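Rv1989c (MbcT) (Mycobacterium tuberculosis, PDB 6FKG) degrades NAD(+) by phosphorolysis as the toxin of a type II toxin-antitoxin pair, killing the cell unless its antitoxin MbcA blocks the active site. Local coordinates at residues B[7-12]-B[128-133]; B[34-39]-B[165-170]; B[51-56]-B[134-139]; B[65-70]-B[173-178]. One frame throughout, in Å; residues are numbered along the deposited sequence.

In the fold
Contact 4 is buried throughout and contact 1 largely so; both join helices to other parts of the chain, on opposite sides of its centre, with apolar side chains meeting, and in contact 1 also a backbone carbonyl, but no hydrogen bond crossing either. Contacts 2 and 3 are partly buried and bring loops to a strand and a helix end; here side-chain packing is combined with polar bonds that shape the backbone beside it. Helix 126-137 serves contacts 1 and 3, whose centres lie 11 Å apart, and strand 167-174 serves contacts 2 and 4. Contact 3 is nested within the loop closed by contact 2 and touches it through Gly38 and Ala56. Contact 3 alone adds aromatic stacking, beside the antitoxin.

Contact 1: residues B[7-12]-B[128-133]; sequences EGLVQR and CQAVGH
The flat group in this helix-helix contact is the Ala130 carbonyl, and Leu9 lies over one of its faces: Leu9 CD2 is 3.8 Å from Ala130 O and 4.0 Å from Ala130 C, nearly straight above the peptide plane. The same methyl meets Ala130 CB at 4.1 Å. The other branch works separately, Leu9 CD1 coming within 4.3 Å of Val131 CG2. One leucine thus straddles the backbone between two consecutive residues of helix 126-137. With CG anti to the backbone N (chi1 178°), its isobutyl group extends from helix 7-16 and spreads its two methyls over Ala130 and Val131. The backbones come closest at this same place, where the CA atoms of Leu9 and Val131 are 7.6 Å apart. An MbcA chain covers the contact, its Val45 packing on Leu9 and its Pro47 on both Ala130 and Val131. A second MbcA chain meets helix 7-16 elsewhere, its Val7 N bonding to Gln11 OE1. Neither hydrogen bond nor charge pair joins the two segments; 104 Å² is buried between them, by methyl groups and the carbonyl face, so the attachment of the N-terminal helix here rests on dispersion and the exclusion of water.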
loop_
_atom_site.group_PDB
_atom_site.type_symbol
_atom_site.label_atom_id
_atom_site.label_comp_id
_atom_site.label_asym_id
_atom_site.label_seq_id
_atom_site.Cartn_x
_atom_site.Cartn_y
_atom_site.Cartn_z
ATOM N N GLU B 7 22.078 17.175 -17.095
ATOM C CA GLU B 7 22.820 17.438 -18.329
ATOM C C GLU B 7 23.766 18.648 -18.203
ATOM O O GLU B 7 24.899 18.617 -18.695
ATOM C CB GLU B 7 21.858 17.660 -19.501
ATOM C CG GLU B 7 22.578 17.992 -20.807
ATOM C CD GLU B 7 21.642 18.453 -21.909
ATOM O OE1 GLU B 7 20.431 18.150 -21.838
ATOM O OE2 GLU B 7 22.124 19.124 -22.848
ATOM N N GLY B 8 23.287 19.702 -17.550
ATOM C CA GLY B 8 24.063 20.917 -17.355
ATOM C C GLY B 8 25.330 20.667 -16.550
ATOM O O GLY B 8 26.405 21.146 -16.911
ATOM N N LEU B 9 25.208 19.906 -15.466
ATOM C CA LEU B 9 26.367 19.583 -14.631
ATOM C C LEU B 9 27.363 18.704 -15.360
ATOM O O LEU B 9 28.572 18.915 -15.260
ATOM C CB LEU B 9 25.933 18.894 -13.340
ATOM C CG LEU B 9 27.049 18.455 -12.386
ATOM C CD1 LEU B 9 27.737 19.679 -11.760
ATOM C CD2 LEU B 9 26.484 17.532 -11.313
ATOM N N VAL B 10 26.858 17.708 -16.086
ATOM C CA VAL B 10 27.723 16.841 -16.862
ATOM C C VAL B 10 28.496 17.683 -17.883
ATOM O O VAL B 10 29.702 17.515 -18.046
ATOM C CB VAL B 10 26.924 15.721 -17.583
ATOM C CG1 VAL B 10 27.831 14.920 -18.499
ATOM C CG2 VAL B 10 26.263 14.784 -16.571
ATOM N N GLN B 11 27.799 18.598 -18.552
ATOM C CA GLN B 11 28.428 19.418 -19.582
ATOM C C GLN B 11 29.517 20.295 -18.982
ATOM O O GLN B 11 30.612 20.416 -19.540
ATOM C CB GLN B 11 27.397 20.293 -20.294
ATOM C CG GLN B 11 27.888 20.862 -21.619
ATOM C CD GLN B 11 27.827 19.844 -22.756
ATOM O OE1 GLN B 11 27.277 18.752 -22.602
ATOM N NE2 GLN B 11 28.383 20.210 -23.908
ATOM N N ARG B 12 29.217 20.901 -17.839
ATOM C CA ARG B 12 30.171 21.795 -17.193
ATOM C C ARG B 12 31.414 21.037 -16.759
ATOM O O ARG B 12 32.529 21.520 -16.930
ATOM C CB ARG B 12 29.535 22.492 -15.993
ATOM C CG ARG B 12 28.524 23.547 -16.373
ATOM C CD ARG B 12 29.083 24.456 -17.447
ATOM N NE ARG B 12 28.541 25.805 -17.345
ATOM C CZ ARG B 12 28.899 26.684 -16.416
ATOM N NH1 ARG B 12 29.803 26.358 -15.497
ATOM N NH2 ARG B 12 28.350 27.889 -16.401
ATOM N N CYS B 128 28.430 17.363 -3.562
ATOM C CA CYS B 128 29.681 16.651 -3.848
ATOM C C CYS B 128 29.417 15.292 -4.494
ATOM O O CYS B 128 30.142 14.882 -5.404
ATOM C CB CYS B 128 30.508 16.453 -2.579
ATOM S SG CYS B 128 31.066 18.019 -1.821
ATOM N N GLN B 129 28.405 14.573 -4.013
ATOM C CA GLN B 129 28.137 13.249 -4.590
ATOM C C GLN B 129 27.700 13.341 -6.046
ATOM O O GLN B 129 28.090 12.518 -6.871
ATOM C CB GLN B 129 27.079 12.510 -3.774
ATOM C CG GLN B 129 27.596 12.022 -2.425
ATOM C CD GLN B 129 26.526 11.323 -1.613
ATOM O OE1 GLN B 129 25.375 11.757 -1.582
ATOM N NE2 GLN B 129 26.894 10.224 -0.965
ATOM N N ALA B 130 26.890 14.343 -6.368
ATOM C CA ALA B 130 26.457 14.527 -7.747
ATOM C C ALA B 130 27.654 14.832 -8.635
ATOM O O ALA B 130 27.741 14.349 -9.767
ATOM C CB ALA B 130 25.429 15.636 -7.847
ATOM N N VAL B 131 28.586 15.626 -8.112
ATOM C CA VAL B 131 29.780 15.974 -8.873
ATOM C C VAL B 131 30.680 14.743 -9.077
ATOM O O VAL B 131 31.160 14.496 -10.195
ATOM C CB VAL B 131 30.565 17.125 -8.181
ATOM C CG1 VAL B 131 31.914 17.333 -8.840
ATOM C CG2 VAL B 131 29.750 18.419 -8.226
ATOM N N GLY B 132 30.905 13.967 -8.019
ATOM C CA GLY B 132 31.689 12.739 -8.147
ATOM C C GLY B 132 31.014 11.754 -9.088
ATOM O O GLY B 132 31.669 11.103 -9.904
ATOM N N HIS B 133 29.693 11.647 -8.990
ATOM C CA HIS B 133 28.935 10.781 -9.888
ATOM C C HIS B 133 29.184 11.169 -11.345
ATOM O O HIS B 133 29.455 10.320 -12.190
ATOM C CB HIS B 133 27.452 10.867 -9.569
ATOM C CG HIS B 133 26.597 9.928 -10.363
ATOM N ND1 HIS B 133 25.223 10.043 -10.413
ATOM C CD2 HIS B 133 26.909 8.842 -11.110
ATOM C CE1 HIS B 133 24.727 9.078 -11.170
ATOM N NE2 HIS B 133 25.733 8.341 -11.611
#

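Contact 2: residues B[34-39]-B[165-170]; sequences DALSGE and GQLQLR
Ala35 and Leu169 make the tight part of this contact. Ala35 CB sits against the fork of the leucine, 3.7 Å from Leu169 CD1 and 3.9 Å from Leu169 CD2. Leu169 holds CG anti to the backbone N (chi1 179°), which carries both of its methyls out from the strand to the loop. The second pair is looser: Leu36 CD2 and Leu167 CD2 approach to 4.4 Å, although Leu167 is the more deeply buried of the two strand leucines. Leu169, for all its close fit to Ala35, stands on the solvent side. Ile94 and Tyr158 fill in around the pairs, Ile94 touching both Leu36 and Leu169, and Tyr158 both Leu36 and Leu167.

The loop is shaped by its own polar bonds. Asp34 OD2 accepts from Leu36 N at 2.7 Å, with an N-H...O angle of 150°, and the donor approaches from above the carboxylate, 46° out of its plane. Ser37 N also bonds to Asp34 O, at 3.2 Å. Arg27 adds a brace from strand 19-30, with NH1 on Ala35 O and NH2 on Ser37 O. These bonds fix the turn that presents Ala35 and Leu36 side by side to Leu169 and Leu167. On the far side of the loop, Ser37 OG bonds to Glu111 of an MbcA chain. The arrangement is an Asx turn within a type I beta turn, its hydrophobic corner packed on strand 167-174, which pairs antiparallel with strand 89-103 in the mixed sheet of the RES domain.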
loop_
_atom_site.group_PDB
_atom_site.type_symbol
_atom_site.label_atom_id
_atom_site.label_comp_id
_atom_site.label_asym_id
_atom_site.label_seq_id
_atom_site.Cartn_x
_atom_site.Cartn_y
_atom_site.Cartn_z
ATOM N N ASP B 34 42.047 -4.592 2.415
ATOM C CA ASP B 34 42.960 -4.334 1.313
ATOM C C ASP B 34 43.170 -2.838 1.090
ATOM O O ASP B 34 42.213 -2.049 1.048
ATOM C CB ASP B 34 42.450 -4.969 0.020
ATOM C CG ASP B 34 43.439 -4.810 -1.118
ATOM O OD1 ASP B 34 44.358 -5.644 -1.220
ATOM O OD2 ASP B 34 43.316 -3.842 -1.886
ATOM N N ALA B 35 44.426 -2.445 0.925
ATOM C CA ALA B 35 44.762 -1.035 0.743
ATOM C C ALA B 35 44.078 -0.386 -0.463
ATOM O O ALA B 35 43.929 0.827 -0.512
ATOM C CB ALA B 35 46.280 -0.877 0.620
ATOM N N LEU B 36 43.694 -1.181 -1.456
ATOM C CA LEU B 36 43.149 -0.588 -2.679
ATOM C C LEU B 36 41.644 -0.861 -2.873
ATOM O O LEU B 36 41.067 -0.441 -3.870
ATOM C CB LEU B 36 43.936 -1.095 -3.898
ATOM C CG LEU B 36 45.450 -0.846 -3.834
ATOM C CD1 LEU B 36 46.170 -1.455 -5.024
ATOM C CD2 LEU B 36 45.735 0.646 -3.741
ATOM N N SER B 37 41.013 -1.554 -1.926
ATOM C CA SER B 37 39.577 -1.840 -2.020
ATOM C C SER B 37 38.734 -0.586 -1.890
ATOM O O SER B 37 39.029 0.285 -1.068
ATOM C CB SER B 37 39.135 -2.840 -0.947
ATOM O OG SER B 37 37.716 -2.802 -0.787
ATOM N N GLY B 38 37.674 -0.486 -2.698
ATOM C CA GLY B 38 36.791 0.670 -2.622
ATOM C C GLY B 38 35.339 0.305 -2.363
ATOM O O GLY B 38 34.432 1.104 -2.595
ATOM N N GLU B 39 35.117 -0.904 -1.859
ATOM C CA GLU B 39 33.759 -1.417 -1.721
ATOM C C GLU B 39 32.962 -0.744 -0.593
ATOM O O GLU B 39 31.743 -0.708 -0.650
ATOM C CB GLU B 39 33.789 -2.907 -1.500
ATOM C CG GLU B 39 34.477 -3.618 -2.635
ATOM C CD GLU B 39 33.735 -3.466 -3.955
ATOM O OE1 GLU B 39 32.490 -3.307 -3.932
ATOM O OE2 GLU B 39 34.411 -3.498 -5.010
ATOM N N GLY B 165 49.804 0.078 -12.522
ATOM C CA GLY B 165 50.760 0.855 -11.759
ATOM C C GLY B 165 50.451 2.329 -11.569
ATOM O O GLY B 165 51.314 3.072 -11.105
ATOM N N GLN B 166 49.242 2.756 -11.932
ATOM C CA GLN B 166 48.812 4.132 -11.675
ATOM C C GLN B 166 48.616 4.338 -10.180
ATOM O O GLN B 166 48.858 5.422 -9.649
ATOM C CB GLN B 166 47.522 4.463 -12.429
ATOM C CG GLN B 166 47.738 4.807 -13.893
ATOM C CD GLN B 166 46.579 5.591 -14.479
ATOM O OE1 GLN B 166 45.638 5.010 -15.017
ATOM N NE2 GLN B 166 46.640 6.916 -14.375
ATOM N N LEU B 167 48.161 3.290 -9.509
ATOM C CA LEU B 167 48.151 3.267 -8.057
ATOM C C LEU B 167 49.074 2.141 -7.604
ATOM O O LEU B 167 48.908 1.001 -8.014
ATOM C CB LEU B 167 46.739 3.057 -7.510
ATOM C CG LEU B 167 45.892 4.263 -7.119
ATOM C CD1 LEU B 167 45.725 5.212 -8.288
ATOM C CD2 LEU B 167 44.542 3.768 -6.642
ATOM N N GLN B 168 50.055 2.464 -6.771
ATOM C CA GLN B 168 51.001 1.459 -6.305
ATOM C C GLN B 168 51.198 1.548 -4.807
ATOM O O GLN B 168 51.650 2.578 -4.297
ATOM C CB GLN B 168 52.347 1.613 -7.014
ATOM C CG GLN B 168 52.305 1.271 -8.498
ATOM C CD GLN B 168 53.607 1.592 -9.208
ATOM O OE1 GLN B 168 54.129 2.704 -9.103
ATOM N NE2 GLN B 168 54.141 0.616 -9.930
ATOM N N LEU B 169 50.848 0.473 -4.106
ATOM C CA LEU B 169 51.041 0.407 -2.659
ATOM C C LEU B 169 52.531 0.319 -2.357
ATOM O O LEU B 169 53.199 -0.594 -2.830
ATOM C CB LEU B 169 50.313 -0.799 -2.066
ATOM C CG LEU B 169 50.463 -0.980 -0.560
ATOM C CD1 LEU B 169 49.825 0.200 0.175
ATOM C CD2 LEU B 169 49.862 -2.309 -0.108
ATOM N N ARG B 170 53.046 1.275 -1.587
ATOM C CA ARG B 170 54.476 1.331 -1.278
ATOM C C ARG B 170 54.764 0.769 0.100
ATOM O O ARG B 170 55.788 0.147 0.317
ATOM C CB ARG B 170 55.001 2.769 -1.349
ATOM C CG ARG B 170 55.060 3.355 -2.744
ATOM C CD ARG B 170 55.548 2.324 -3.755
ATOM N NE ARG B 170 56.218 2.957 -4.885
ATOM C CZ ARG B 170 56.293 2.430 -6.105
ATOM N NH1 ARG B 170 55.728 1.257 -6.368
ATOM N NH2 ARG B 170 56.927 3.084 -7.068
#

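Contact 3: residues B[51-56]-B[134-139]; sequences PLLFPA and AAWFLH
Trp136, whose indole stacks on Phe54, has a carbonyl oxygen gripped by two donors: Trp136 O accepts from His139 N at 3.0 Å and also from the guanidinium NH1 of Arg161. The same arginine makes a cation-pi contact with the indole, so that it holds both the backbone and the ring of this residue.

Across the contact, the Phe54 ring and the five-membered ring of Trp136 form a face-to-face stack, with centroids 3.9 Å apart and planes at 20°. The two side chains slide past each other in opposite directions, and each CB therefore lies over the other's ring: Phe54 CB is 3.9 Å from the centroid of the Trp136 five-membered ring, and Trp136 CB is 4.0 Å from the centroid of the Phe54 ring. The fit is tight, Phe54 CD2 standing only 3.2 Å from Trp136 CD2, over the middle of the indole. With CG between its backbone N and carbonyl carbon (chi1 52°), Phe54 lays its ring along the indole face. Leu53 adds a looser touch at the six-membered ring, its CD1 4.5 Å from Trp136 CZ3. Thr156 of strand 150-156 packs on both stacked residues.

Tyr60 of an MbcA chain packs on Leu53 and meets the indole, setting the pair beside the antitoxin. Just past Trp136 the helix ends in a Schellman motif with His139, at positive phi, as its C-prime residue; the contact is thus an aromatic stack joining the loop before strand 56-60 to the C-terminal end of helix 126-137.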
loop_
_atom_site.group_PDB
_atom_site.type_symbol
_atom_site.label_atom_id
_atom_site.label_comp_id
_atom_site.label_asym_id
_atom_site.label_seq_id
_atom_site.Cartn_x
_atom_site.Cartn_y
_atom_site.Cartn_z
ATOM N N PRO B 51 26.196 5.987 -3.330
ATOM C CA PRO B 51 26.376 4.556 -3.088
ATOM C C PRO B 51 25.942 3.711 -4.283
ATOM O O PRO B 51 25.293 4.232 -5.188
ATOM C CB PRO B 51 25.484 4.294 -1.875
ATOM C CG PRO B 51 24.427 5.358 -1.939
ATOM C CD PRO B 51 25.075 6.556 -2.552
ATOM N N LEU B 52 26.357 2.446 -4.285
ATOM C CA LEU B 52 25.790 1.398 -5.139
ATOM C C LEU B 52 26.094 1.490 -6.631
ATOM O O LEU B 52 25.497 0.747 -7.416
ATOM C CB LEU B 52 24.263 1.351 -4.973
ATOM C CG LEU B 52 23.673 1.286 -3.562
ATOM C CD1 LEU B 52 22.147 1.239 -3.632
ATOM C CD2 LEU B 52 24.222 0.094 -2.796
ATOM N N LEU B 53 26.979 2.385 -7.050
ATOM C CA LEU B 53 27.277 2.462 -8.482
ATOM C C LEU B 53 28.714 2.087 -8.822
ATOM O O LEU B 53 28.980 1.464 -9.857
ATOM C CB LEU B 53 26.976 3.860 -9.013
ATOM C CG LEU B 53 25.487 4.139 -9.228
ATOM C CD1 LEU B 53 25.289 5.549 -9.762
ATOM C CD2 LEU B 53 24.883 3.098 -10.168
ATOM N N PHE B 54 29.649 2.481 -7.966
ATOM C CA PHE B 54 31.051 2.220 -8.258
ATOM C C PHE B 54 31.859 2.231 -6.984
ATOM O O PHE B 54 31.523 2.954 -6.051
ATOM C CB PHE B 54 31.624 3.252 -9.260
ATOM C CG PHE B 54 31.392 4.719 -8.872
ATOM C CD1 PHE B 54 32.314 5.407 -8.097
ATOM C CD2 PHE B 54 30.272 5.405 -9.329
ATOM C CE1 PHE B 54 32.108 6.762 -7.760
ATOM C CE2 PHE B 54 30.057 6.739 -9.012
ATOM C CZ PHE B 54 30.972 7.426 -8.225
ATOM N N PRO B 55 32.938 1.431 -6.945
ATOM C CA PRO B 55 33.896 1.511 -5.844
ATOM C C PRO B 55 34.605 2.850 -5.871
ATOM O O PRO B 55 34.792 3.451 -6.938
ATOM C CB PRO B 55 34.882 0.360 -6.121
ATOM C CG PRO B 55 34.263 -0.470 -7.197
ATOM C CD PRO B 55 33.307 0.410 -7.943
ATOM N N ALA B 56 34.988 3.328 -4.697
ATOM C CA ALA B 56 35.755 4.569 -4.614
ATOM C C ALA B 56 36.732 4.485 -3.457
ATOM O O ALA B 56 36.430 3.880 -2.430
ATOM C CB ALA B 56 34.824 5.782 -4.449
ATOM N N ALA B 134 29.092 12.459 -11.636
ATOM C CA ALA B 134 29.259 12.930 -13.012
ATOM C C ALA B 134 30.682 12.696 -13.524
ATOM O O ALA B 134 30.870 12.323 -14.680
ATOM C CB ALA B 134 28.897 14.409 -13.111
ATOM N N ALA B 135 31.683 12.915 -12.675
ATOM C CA ALA B 135 33.073 12.722 -13.095
ATOM C C ALA B 135 33.293 11.262 -13.468
ATOM O O ALA B 135 33.926 10.956 -14.486
ATOM C CB ALA B 135 34.054 13.148 -11.993
ATOM N N TRP B 136 32.761 10.365 -12.640
ATOM C CA TRP B 136 32.857 8.931 -12.907
ATOM C C TRP B 136 32.111 8.562 -14.178
ATOM O O TRP B 136 32.581 7.756 -14.993
ATOM C CB TRP B 136 32.299 8.131 -11.737
ATOM C CG TRP B 136 32.020 6.681 -12.088
ATOM C CD1 TRP B 136 32.928 5.654 -12.126
ATOM C CD2 TRP B 136 30.754 6.115 -12.451
ATOM N NE1 TRP B 136 32.295 4.475 -12.492
ATOM C CE2 TRP B 136 30.961 4.735 -12.687
ATOM C CE3 TRP B 136 29.455 6.637 -12.579
ATOM C CZ2 TRP B 136 29.922 3.873 -13.048
ATOM C CZ3 TRP B 136 28.421 5.776 -12.946
ATOM C CH2 TRP B 136 28.662 4.410 -13.170
ATOM N N PHE B 137 30.940 9.160 -14.341
ATOM C CA PHE B 137 30.118 8.921 -15.516
ATOM C C PHE B 137 30.864 9.302 -16.797
ATOM O O PHE B 137 30.729 8.626 -17.816
ATOM C CB PHE B 137 28.806 9.698 -15.401
ATOM C CG PHE B 137 27.893 9.506 -16.570
ATOM C CD1 PHE B 137 27.135 8.356 -16.682
ATOM C CD2 PHE B 137 27.802 10.471 -17.561
ATOM C CE1 PHE B 137 26.294 8.166 -17.763
ATOM C CE2 PHE B 137 26.969 10.286 -18.643
ATOM C CZ PHE B 137 26.212 9.130 -18.743
ATOM N N LEU B 138 31.668 10.363 -16.729
ATOM C CA LEU B 138 32.457 10.851 -17.865
ATOM C C LEU B 138 33.789 10.115 -18.037
ATOM O O LEU B 138 34.630 10.524 -18.834
ATOM C CB LEU B 138 32.732 12.354 -17.719
ATOM C CG LEU B 138 31.474 13.216 -17.807
ATOM C CD1 LEU B 138 31.765 14.655 -17.368
ATOM C CD2 LEU B 138 30.918 13.174 -19.227
ATOM N N HIS B 139 33.960 9.037 -17.277
ATOM C CA HIS B 139 35.140 8.182 -17.328
ATOM C C HIS B 139 36.404 8.878 -16.848
ATOM O O HIS B 139 37.501 8.519 -17.250
ATOM C CB HIS B 139 35.345 7.627 -18.748
ATOM C CG HIS B 139 34.381 6.543 -19.102
ATOM N ND1 HIS B 139 33.042 6.784 -19.332
ATOM C CD2 HIS B 139 34.554 5.207 -19.241
ATOM C CE1 HIS B 139 32.434 5.644 -19.606
ATOM N NE2 HIS B 139 33.328 4.672 -19.559
#

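Contact 4: residues B[65-70]-B[173-178]; sequences ACMVEV and VDLTPA
A helix packed on the link between strand 167-174 and helix 177-185 is the setting here: Leu175, in that link region, meets Met67 and Val70 on consecutive turns of helix 63-76. The methionine and the leucine reach toward each other tip to tip. Leu175 CD1 lies 3.8 Å from Met67 SD and 3.9 Å from Met67 CE, and that methyl also comes within 4.0 Å of Leu175 CD2. Met67 gets there by bending; its CB leaves the helix to one side of Leu175, but turns at chi2 (-49°) and chi3 (96°) bring the thioether round to Leu175. Val70 needs no such detour, its CG2 touching Leu175 CD2 at 4.2 Å. Both methyls of Leu175 are thereby used, CD1 by Met67 alone and CD2 by both helix residues. All three side chains are buried and the interaction is wholly apolar. Next to Leu175, Thr176 is the N-cap of helix 177-185, its OG1 accepting from Leu179 N. Around the contact, Tyr28 of strand 19-30 packs on Val70 and Leu175, Leu91 of strand 89-103 lies against Met67, and Tyr180 and Leu183 bring the C-terminal helix onto the same methionine, so Met67 joins helix 63-76 to both the sheet and the C-terminal helix.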
loop_
_atom_site.group_PDB
_atom_site.type_symbol
_atom_site.label_atom_id
_atom_site.label_comp_id
_atom_site.label_asym_id
_atom_site.label_seq_id
_atom_site.Cartn_x
_atom_site.Cartn_y
_atom_site.Cartn_z
ATOM N N ALA B 65 47.463 15.211 6.458
ATOM C CA ALA B 65 46.097 15.409 5.983
ATOM C C ALA B 65 45.262 14.160 6.229
ATOM O O ALA B 65 44.075 14.250 6.558
ATOM C CB ALA B 65 46.084 15.779 4.506
ATOM N N CYS B 66 45.887 13.001 6.058
ATOM C CA CYS B 66 45.218 11.734 6.359
ATOM C C CYS B 66 44.815 11.690 7.840
ATOM O O CYS B 66 43.700 11.275 8.156
ATOM C CB CYS B 66 46.110 10.549 6.020
ATOM S SG CYS B 66 45.232 8.964 6.128
ATOM N N MET B 67 45.706 12.141 8.735
ATOM C CA MET B 67 45.408 12.104 10.179
ATOM C C MET B 67 44.226 13.005 10.509
ATOM O O MET B 67 43.407 12.687 11.372
ATOM C CB MET B 67 46.616 12.525 11.023
ATOM C CG MET B 67 47.820 11.557 10.951
ATOM S SD MET B 67 47.421 9.806 11.198
ATOM C CE MET B 67 47.268 9.186 9.511
ATOM N N VAL B 68 44.143 14.137 9.824
ATOM C CA VAL B 68 43.002 15.028 10.006
ATOM C C VAL B 68 41.706 14.283 9.628
ATOM O O VAL B 68 40.692 14.413 10.307
ATOM C CB VAL B 68 43.171 16.315 9.183
ATOM C CG1 VAL B 68 41.922 17.200 9.277
ATOM C CG2 VAL B 68 44.395 17.077 9.671
ATOM N N GLU B 69 41.742 13.469 8.574
ATOM C CA GLU B 69 40.540 12.716 8.202
ATOM C C GLU B 69 40.237 11.625 9.241
ATOM O O GLU B 69 39.069 11.346 9.535
ATOM C CB GLU B 69 40.680 12.116 6.801
ATOM C CG GLU B 69 40.782 13.172 5.674
ATOM C CD GLU B 69 39.605 14.142 5.647
ATOM O OE1 GLU B 69 38.462 13.751 5.972
ATOM O OE2 GLU B 69 39.824 15.314 5.301
ATOM N N VAL B 70 41.279 11.054 9.844
ATOM C CA VAL B 70 41.060 10.096 10.925
ATOM C C VAL B 70 40.309 10.782 12.079
ATOM O O VAL B 70 39.384 10.220 12.652
ATOM C CB VAL B 70 42.383 9.479 11.452
ATOM C CG1 VAL B 70 42.112 8.592 12.672
ATOM C CG2 VAL B 70 43.076 8.659 10.358
ATOM N N VAL B 173 51.713 0.444 7.508
ATOM C CA VAL B 173 52.208 0.374 8.880
ATOM C C VAL B 173 51.038 0.423 9.841
ATOM O O VAL B 173 49.984 0.937 9.496
ATOM C CB VAL B 173 53.191 1.528 9.218
ATOM C CG1 VAL B 173 54.438 1.430 8.342
ATOM C CG2 VAL B 173 52.499 2.893 9.071
ATOM N N ASP B 174 51.226 -0.102 11.047
ATOM C CA ASP B 174 50.165 -0.048 12.044
ATOM C C ASP B 174 49.945 1.384 12.482
ATOM O O ASP B 174 50.895 2.082 12.861
ATOM C CB ASP B 174 50.488 -0.922 13.245
ATOM C CG ASP B 174 50.513 -2.404 12.899
ATOM O OD1 ASP B 174 49.910 -2.800 11.881
ATOM O OD2 ASP B 174 51.116 -3.168 13.666
ATOM N N LEU B 175 48.698 1.834 12.424
ATOM C CA LEU B 175 48.398 3.221 12.777
ATOM C C LEU B 175 47.941 3.275 14.227
ATOM O O LEU B 175 46.752 3.225 14.531
ATOM C CB LEU B 175 47.347 3.816 11.842
ATOM C CG LEU B 175 47.021 5.307 12.040
ATOM C CD1 LEU B 175 48.260 6.211 11.907
ATOM C CD2 LEU B 175 45.943 5.698 11.044
ATOM N N THR B 176 48.922 3.362 15.110
ATOM C CA THR B 176 48.697 3.411 16.548
ATOM C C THR B 176 48.315 4.822 16.977
ATOM O O THR B 176 48.534 5.762 16.235
ATOM C CB THR B 176 49.956 2.968 17.288
ATOM O OG1 THR B 176 51.029 3.850 16.931
ATOM C CG2 THR B 176 50.314 1.536 16.889
ATOM N N PRO B 177 47.733 4.972 18.172
ATOM C CA PRO B 177 47.517 6.330 18.689
ATOM C C PRO B 177 48.810 7.152 18.710
ATOM O O PRO B 177 48.774 8.334 18.360
ATOM C CB PRO B 177 46.994 6.081 20.104
ATOM C CG PRO B 177 46.255 4.760 19.963
ATOM C CD PRO B 177 47.091 3.945 19.013
ATOM N N ALA B 178 49.925 6.534 19.095
ATOM C CA ALA B 178 51.208 7.229 19.137
ATOM C C ALA B 178 51.635 7.713 17.746
ATOM O O ALA B 178 52.092 8.845 17.598
ATOM C CB ALA B 178 52.293 6.330 19.749
#